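PDB 5DXL: trehalose-6-phosphate phosphatase from Neosartorya fumigata, which belongs to the haloacid dehalogenase (HAD) superfamily, pairing a Rossmann-like core domain with a smaller antiparallel-sheet cap. Local coordinates for residues R19-M24 against D57-V62; V188-I193 against F219-M224. All coordinates share one frame; numbering follows the deposited sequence. Where two conformers were deposited one is given.

Interaction 1 joins the N-terminal ends of neighbouring strands 21-25 and 60-65 in the core sheet; interaction 2 lies past their C-terminal ends and brings the start of helix 190-199 against residues 219-224, which lead into helix 222-229. Along the chain the first closes before the second opens. Their centres lie about 20 Å apart, though nearest atoms come within about 5 Å. The same strands run from one to the other: D26 just after strand 21-25, and the carbonyl of I65 ending strand 60-65, both meet K190 of interaction 2. Helix 190-199 also packs on L22 and M24, and so belongs to both neighbourhoods.

Interaction 1 (R19-M24 against D57-V62); sequences RKRLFM and DPRNAV
R21 and N60 pair across two parallel strands with their side chains on the same face of the sheet, and the arginine chain wraps past the asparagine to reach the turn before it. Its CB lies 3.3 Å from N60 OD1. CG sits beside the backbone N (chi1 -60°), and a bend at chi2 of 84° brings CD as near as 3.2 Å to the same oxygen. NE turns back to A18 O. NH1 then donates to N60 OD1 at 2.8 Å, tilted 29° from the amide plane, and makes a longer salt bridge of 3.5 Å to D57 OD2. NH2 lies above the centre of the R59 guanidinium, 3.3 Å from R59 CZ. R59 itself grips D57 side-on, NE to OD1 and NH2 to OD2, the carboxylate meeting both through syn lone pairs, while the backbone N of R59 donates to D57 OD1, making an Asx turn.

Between the backbones the pairing is regular: R21 N to R59 O, A61 N to R21 O and F23 N to A61 O. The F23 ring presents its edge to N60 OD1, with CE2 3.6 Å away. This is the junction of a right-handed beta-alpha-beta unit, in which helix 45-56 connects the two strands and supplies L54 O to N60 ND2. Two guanidinium groups packed this closely probably repel each other to some degree; the D57 carboxylate, shared by both though farther from R21, may offset the repulsion.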
loop_
_atom_site.group_PDB
_atom_site.type_symbol
_atom_site.label_atom_id
_atom_site.label_comp_id
_atom_site.label_asym_id
_atom_site.label_seq_id
_atom_site.Cartn_x
_atom_site.Cartn_y
_atom_site.Cartn_z
ATOM N N ARG A 19 -12.705 -19.708 6.155
ATOM C CA ARG A 19 -11.681 -20.530 6.782
ATOM C C ARG A 19 -10.319 -19.859 6.688
ATOM O O ARG A 19 -9.460 -20.060 7.547
ATOM C CB ARG A 19 -11.638 -21.921 6.141
ATOM C CG ARG A 19 -12.913 -22.726 6.372
ATOM C CD ARG A 19 -12.861 -24.082 5.683
ATOM N NE ARG A 19 -12.502 -23.957 4.273
ATOM C CZ ARG A 19 -13.352 -23.615 3.309
ATOM N NH1 ARG A 19 -14.621 -23.356 3.599
ATOM N NH2 ARG A 19 -12.930 -23.526 2.053
ATOM N N LYS A 20 -10.135 -19.060 5.639
ATOM C CA LYS A 20 -8.914 -18.285 5.445
ATOM C C LYS A 20 -9.277 -16.821 5.222
ATOM O O LYS A 20 -10.156 -16.503 4.412
ATOM C CB LYS A 20 -8.104 -18.776 4.244
ATOM C CG LYS A 20 -7.509 -20.173 4.364
ATOM C CD LYS A 20 -6.580 -20.403 3.179
ATOM C CE LYS A 20 -6.430 -21.876 2.843
ATOM N NZ LYS A 20 -5.872 -22.029 1.471
ATOM N N ARG A 21 -8.579 -15.935 5.921
ATOM C CA ARG A 21 -8.861 -14.498 5.831
ATOM C C ARG A 21 -7.607 -13.734 5.453
ATOM O O ARG A 21 -6.512 -14.071 5.907
ATOM C CB ARG A 21 -9.396 -13.954 7.160
ATOM C CG ARG A 21 -10.697 -14.569 7.700
ATOM C CD ARG A 21 -10.426 -15.841 8.478
ATOM N NE ARG A 21 -11.555 -16.173 9.341
ATOM C CZ ARG A 21 -11.575 -16.026 10.659
ATOM N NH1 ARG A 21 -10.518 -15.551 11.311
ATOM N NH2 ARG A 21 -12.666 -16.375 11.329
ATOM N N LEU A 22 -7.773 -12.693 4.639
ATOM C CA LEU A 22 -6.657 -11.832 4.255
ATOM C C LEU A 22 -6.977 -10.391 4.610
ATOM O O LEU A 22 -8.048 -9.894 4.258
ATOM C CB LEU A 22 -6.372 -11.950 2.760
ATOM C CG LEU A 22 -5.367 -10.964 2.167
ATOM C CD1 LEU A 22 -3.964 -11.165 2.741
ATOM C CD2 LEU A 22 -5.344 -11.102 0.649
ATOM N N PHE A 23 -6.061 -9.747 5.332
ATOM C CA PHE A 23 -6.204 -8.334 5.707
ATOM C C PHE A 23 -5.058 -7.522 5.128
ATOM O O PHE A 23 -3.894 -7.907 5.264
ATOM C CB PHE A 23 -6.210 -8.173 7.231
ATOM C CG PHE A 23 -7.404 -8.786 7.911
ATOM C CD1 PHE A 23 -8.511 -8.018 8.214
ATOM C CD2 PHE A 23 -7.403 -10.128 8.276
ATOM C CE1 PHE A 23 -9.610 -8.576 8.853
ATOM C CE2 PHE A 23 -8.505 -10.693 8.907
ATOM C CZ PHE A 23 -9.598 -9.920 9.210
HETATM N N MSE A 24 -5.364 -6.415 4.459
HETATM C CA MSE A 24 -4.325 -5.523 3.969
HETATM C C MSE A 24 -4.666 -4.104 4.413
HETATM O O MSE A 24 -5.679 -3.544 3.985
HETATM C CB MSE A 24 -4.202 -5.634 2.438
HETATM C CG MSE A 24 -3.806 -7.042 1.995
HETATM SE SE MSE A 24 -3.650 -7.313 0.049
HETATM C CE MSE A 24 -5.492 -7.045 -0.472
ATOM N N ASP A 57 -4.604 -15.140 15.433
ATOM C CA ASP A 57 -5.434 -16.180 14.822
ATOM C C ASP A 57 -4.809 -16.622 13.504
ATOM O O ASP A 57 -4.688 -15.835 12.565
ATOM C CB ASP A 57 -6.854 -15.640 14.609
ATOM C CG ASP A 57 -7.839 -16.685 14.099
ATOM O OD1 ASP A 57 -7.448 -17.672 13.444
ATOM O OD2 ASP A 57 -9.048 -16.475 14.347
ATOM N N PRO A 58 -4.415 -17.892 13.410
ATOM C CA PRO A 58 -3.682 -18.341 12.226
ATOM C C PRO A 58 -4.546 -18.433 10.971
ATOM O O PRO A 58 -4.000 -18.617 9.883
ATOM C CB PRO A 58 -3.170 -19.730 12.649
ATOM C CG PRO A 58 -4.197 -20.200 13.592
ATOM C CD PRO A 58 -4.593 -18.980 14.389
ATOM N N ARG A 59 -5.860 -18.310 11.121
ATOM C CA ARG A 59 -6.747 -18.259 9.966
ATOM C C ARG A 59 -6.570 -16.925 9.245
ATOM O O ARG A 59 -6.979 -16.786 8.100
ATOM C CB ARG A 59 -8.203 -18.434 10.382
ATOM C CG ARG A 59 -8.505 -19.789 11.054
ATOM C CD ARG A 59 -9.939 -19.825 11.571
ATOM N NE ARG A 59 -10.158 -18.873 12.658
ATOM C CZ ARG A 59 -11.327 -18.646 13.255
ATOM N NH1 ARG A 59 -12.417 -19.313 12.876
ATOM N NH2 ARG A 59 -11.400 -17.762 14.243
ATOM N N ASN A 60 -5.969 -15.959 9.936
ATOM C CA ASN A 60 -5.793 -14.616 9.371
ATOM C C ASN A 60 -4.384 -14.405 8.839
ATOM O O ASN A 60 -3.403 -14.792 9.466
ATOM C CB ASN A 60 -6.089 -13.534 10.421
ATOM C CG ASN A 60 -7.517 -13.599 10.948
ATOM O OD1 ASN A 60 -8.419 -14.073 10.265
ATOM N ND2 ASN A 60 -7.725 -13.103 12.157
ATOM N N ALA A 61 -4.285 -13.777 7.675
ATOM C CA ALA A 61 -3.009 -13.272 7.194
ATOM C C ALA A 61 -3.132 -11.756 7.238
ATOM O O ALA A 61 -3.960 -11.183 6.526
ATOM C CB ALA A 61 -2.704 -13.763 5.769
ATOM N N VAL A 62 -2.335 -11.119 8.086
ATOM C CA VAL A 62 -2.504 -9.692 8.346
ATOM C C VAL A 62 -1.296 -8.921 7.838
ATOM O O VAL A 62 -0.164 -9.160 8.277
ATOM C CB VAL A 62 -2.708 -9.420 9.860
ATOM C CG1 VAL A 62 -2.939 -7.938 10.107
ATOM C CG2 VAL A 62 -3.891 -10.234 10.399
#

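Interaction 2 (V188-I193 against F219-M224)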
loop_
_atom_site.group_PDB
_atom_site.type_symbol
_atom_site.label_atom_id
_atom_site.label_comp_id
_atom_site.label_asym_id
_atom_site.label_seq_id
_atom_site.Cartn_x
_atom_site.Cartn_y
_atom_site.Cartn_z
ATOM N N VAL A 188 6.512 -0.676 -6.834
ATOM C CA VAL A 188 6.207 0.345 -5.839
ATOM C C VAL A 188 4.694 0.575 -5.726
ATOM O O VAL A 188 4.184 0.962 -4.674
ATOM C CB VAL A 188 6.925 1.676 -6.193
ATOM C CG1 VAL A 188 6.399 2.837 -5.361
ATOM C CG2 VAL A 188 8.427 1.513 -6.019
ATOM N N ASN A 189 3.982 0.327 -6.819
ATOM C CA ASN A 189 2.535 0.513 -6.869
ATOM C C ASN A 189 1.818 -0.445 -5.911
ATOM O O ASN A 189 2.050 -1.653 -5.946
ATOM C CB ASN A 189 2.046 0.316 -8.310
ATOM C CG ASN A 189 0.581 0.655 -8.489
ATOM O OD1 ASN A 189 -0.294 -0.110 -8.101
ATOM N ND2 ASN A 189 0.310 1.805 -9.098
ATOM N N LYS A 190 0.952 0.093 -5.050
ATOM C CA LYS A 190 0.289 -0.712 -4.031
ATOM C C LYS A 190 -0.644 -1.771 -4.605
ATOM O O LYS A 190 -0.906 -2.791 -3.972
ATOM C CB LYS A 190 -0.486 0.185 -3.061
ATOM C CG LYS A 190 0.319 0.525 -1.832
ATOM C CD LYS A 190 -0.518 1.204 -0.757
ATOM C CE LYS A 190 0.385 1.673 0.361
ATOM N NZ LYS A 190 -0.350 2.327 1.461
ATOM N N GLY A 191 -1.138 -1.522 -5.815
ATOM C CA GLY A 191 -1.959 -2.507 -6.491
ATOM C C GLY A 191 -1.132 -3.713 -6.875
ATOM O O GLY A 191 -1.586 -4.849 -6.819
ATOM N N PHE A 192 0.105 -3.449 -7.278
ATOM C CA PHE A 192 1.035 -4.511 -7.613
ATOM C C PHE A 192 1.240 -5.325 -6.353
ATOM O O PHE A 192 1.121 -6.558 -6.332
ATOM C CB PHE A 192 2.354 -3.922 -8.141
ATOM C CG PHE A 192 3.368 -4.949 -8.552
ATOM C CD1 PHE A 192 4.145 -5.600 -7.602
ATOM C CD2 PHE A 192 3.568 -5.246 -9.891
ATOM C CE1 PHE A 192 5.088 -6.544 -7.979
ATOM C CE2 PHE A 192 4.512 -6.185 -10.275
ATOM C CZ PHE A 192 5.271 -6.834 -9.318
ATOM N N ILE A 193 1.507 -4.606 -5.270
ATOM C CA ILE A 193 1.683 -5.235 -3.980
ATOM C C ILE A 193 0.465 -6.098 -3.600
ATOM O O ILE A 193 0.619 -7.272 -3.303
ATOM C CB ILE A 193 1.968 -4.161 -2.895
ATOM C CG1 ILE A 193 3.266 -3.400 -3.247
ATOM C CG2 ILE A 193 2.024 -4.802 -1.509
ATOM C CD1 ILE A 193 3.515 -2.112 -2.417
ATOM N N PHE A 219 -4.675 8.221 -2.072
ATOM C CA PHE A 219 -4.692 8.020 -3.515
ATOM C C PHE A 219 -3.960 6.739 -3.907
ATOM O O PHE A 219 -4.402 6.026 -4.804
ATOM C CB PHE A 219 -4.069 9.244 -4.208
ATOM C CG PHE A 219 -4.087 9.183 -5.710
ATOM C CD1 PHE A 219 -5.208 9.577 -6.421
ATOM C CD2 PHE A 219 -2.969 8.757 -6.413
ATOM C CE1 PHE A 219 -5.223 9.534 -7.809
ATOM C CE2 PHE A 219 -2.979 8.709 -7.802
ATOM C CZ PHE A 219 -4.108 9.099 -8.497
ATOM N N THR A 220 -2.861 6.439 -3.222
ATOM C CA THR A 220 -2.089 5.234 -3.506
ATOM C C THR A 220 -2.855 3.974 -3.102
ATOM O O THR A 220 -2.722 2.919 -3.727
ATOM C CB THR A 220 -0.706 5.247 -2.790
ATOM O OG1 THR A 220 -0.807 4.683 -1.474
ATOM C CG2 THR A 220 -0.168 6.663 -2.699
ATOM N N ASP A 221 -3.662 4.082 -2.052
ATOM C CA ASP A 221 -4.446 2.953 -1.590
ATOM C C ASP A 221 -5.535 2.563 -2.581
ATOM O O ASP A 221 -5.969 1.413 -2.603
ATOM C CB ASP A 221 -5.060 3.274 -0.230
ATOM C CG ASP A 221 -4.020 3.360 0.854
ATOM O OD1 ASP A 221 -3.010 2.635 0.759
ATOM O OD2 ASP A 221 -4.226 4.141 1.802
ATOM N N GLU A 222 -5.964 3.520 -3.391
ATOM C CA GLU A 222 -6.932 3.260 -4.456
ATOM C C GLU A 222 -6.472 2.127 -5.374
ATOM O O GLU A 222 -7.288 1.363 -5.885
ATOM C CB GLU A 222 -7.190 4.536 -5.264
ATOM C CG GLU A 222 -7.927 5.613 -4.469
ATOM C CD GLU A 222 -9.377 5.237 -4.203
ATOM O OE1 GLU A 222 -10.039 4.727 -5.131
ATOM O OE2 GLU A 222 -9.848 5.437 -3.064
ATOM N N ASP A 223 -5.161 1.993 -5.555
ATOM C CA ASP A 223 -4.645 0.960 -6.451
ATOM C C ASP A 223 -4.852 -0.442 -5.864
ATOM O O ASP A 223 -5.008 -1.412 -6.608
ATOM C CB ASP A 223 -3.165 1.216 -6.768
ATOM C CG ASP A 223 -2.965 2.394 -7.730
ATOM O OD1 ASP A 223 -3.840 2.626 -8.602
ATOM O OD2 ASP A 223 -1.929 3.087 -7.613
HETATM N N MSE A 224 -4.874 -0.557 -4.532
HETATM C CA MSE A 224 -5.216 -1.830 -3.888
HETATM C C MSE A 224 -6.653 -2.211 -4.224
HETATM O O MSE A 224 -6.929 -3.371 -4.539
HETATM C CB MSE A 224 -5.044 -1.759 -2.366
HETATM C CG MSE A 224 -3.615 -1.503 -1.930
HETATM SE SE MSE A 224 -3.326 -1.900 -0.041
HETATM C CE MSE A 224 -4.439 -0.482 0.743
HETATM O O HOH W 1 -0.251 2.745 -5.444
#
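Two HAD sequence motifs, the lysine that opens helix 190-199 and the acidic DDxxD of residues 217-221, meet where K190 runs alongside D221. The lysine is extended beyond CG and points the same way as the aspartate; its NZ forms a salt bridge of 2.8 Å to D221 OD1, which receives it at the syn lone pair. On the way, CD passes 3.6 Å from T220 OG1, a hydroxyl hydrogen-bonded to D218. NZ has two further partners, D26 OD1 and I65 O, so the same nitrogen joins the acidic loop to the ends of two core strands. This three-way grip matches the place of the motif lysine in HAD folds, between the first-strand aspartate and the later acidic cluster.

Closer to the backbone, a water accepts from K190 N and donates to T220 O and to D223 OD2. N189, the N-cap of its helix, has two conformers; in one of them OD1 accepts from G191 N at 2.8 Å, and ND2 makes a weak and doubtful bond of 3.0 Å to D223 OD2, the two side chains crossing at about a right angle. D223 OD1 pairs with R226. Having no side chain, G191 lets the helices close up: its CA lies 3.2 Å from D223 O, while CG of selenomethionine M224 packs 3.7 Å from K190 CB.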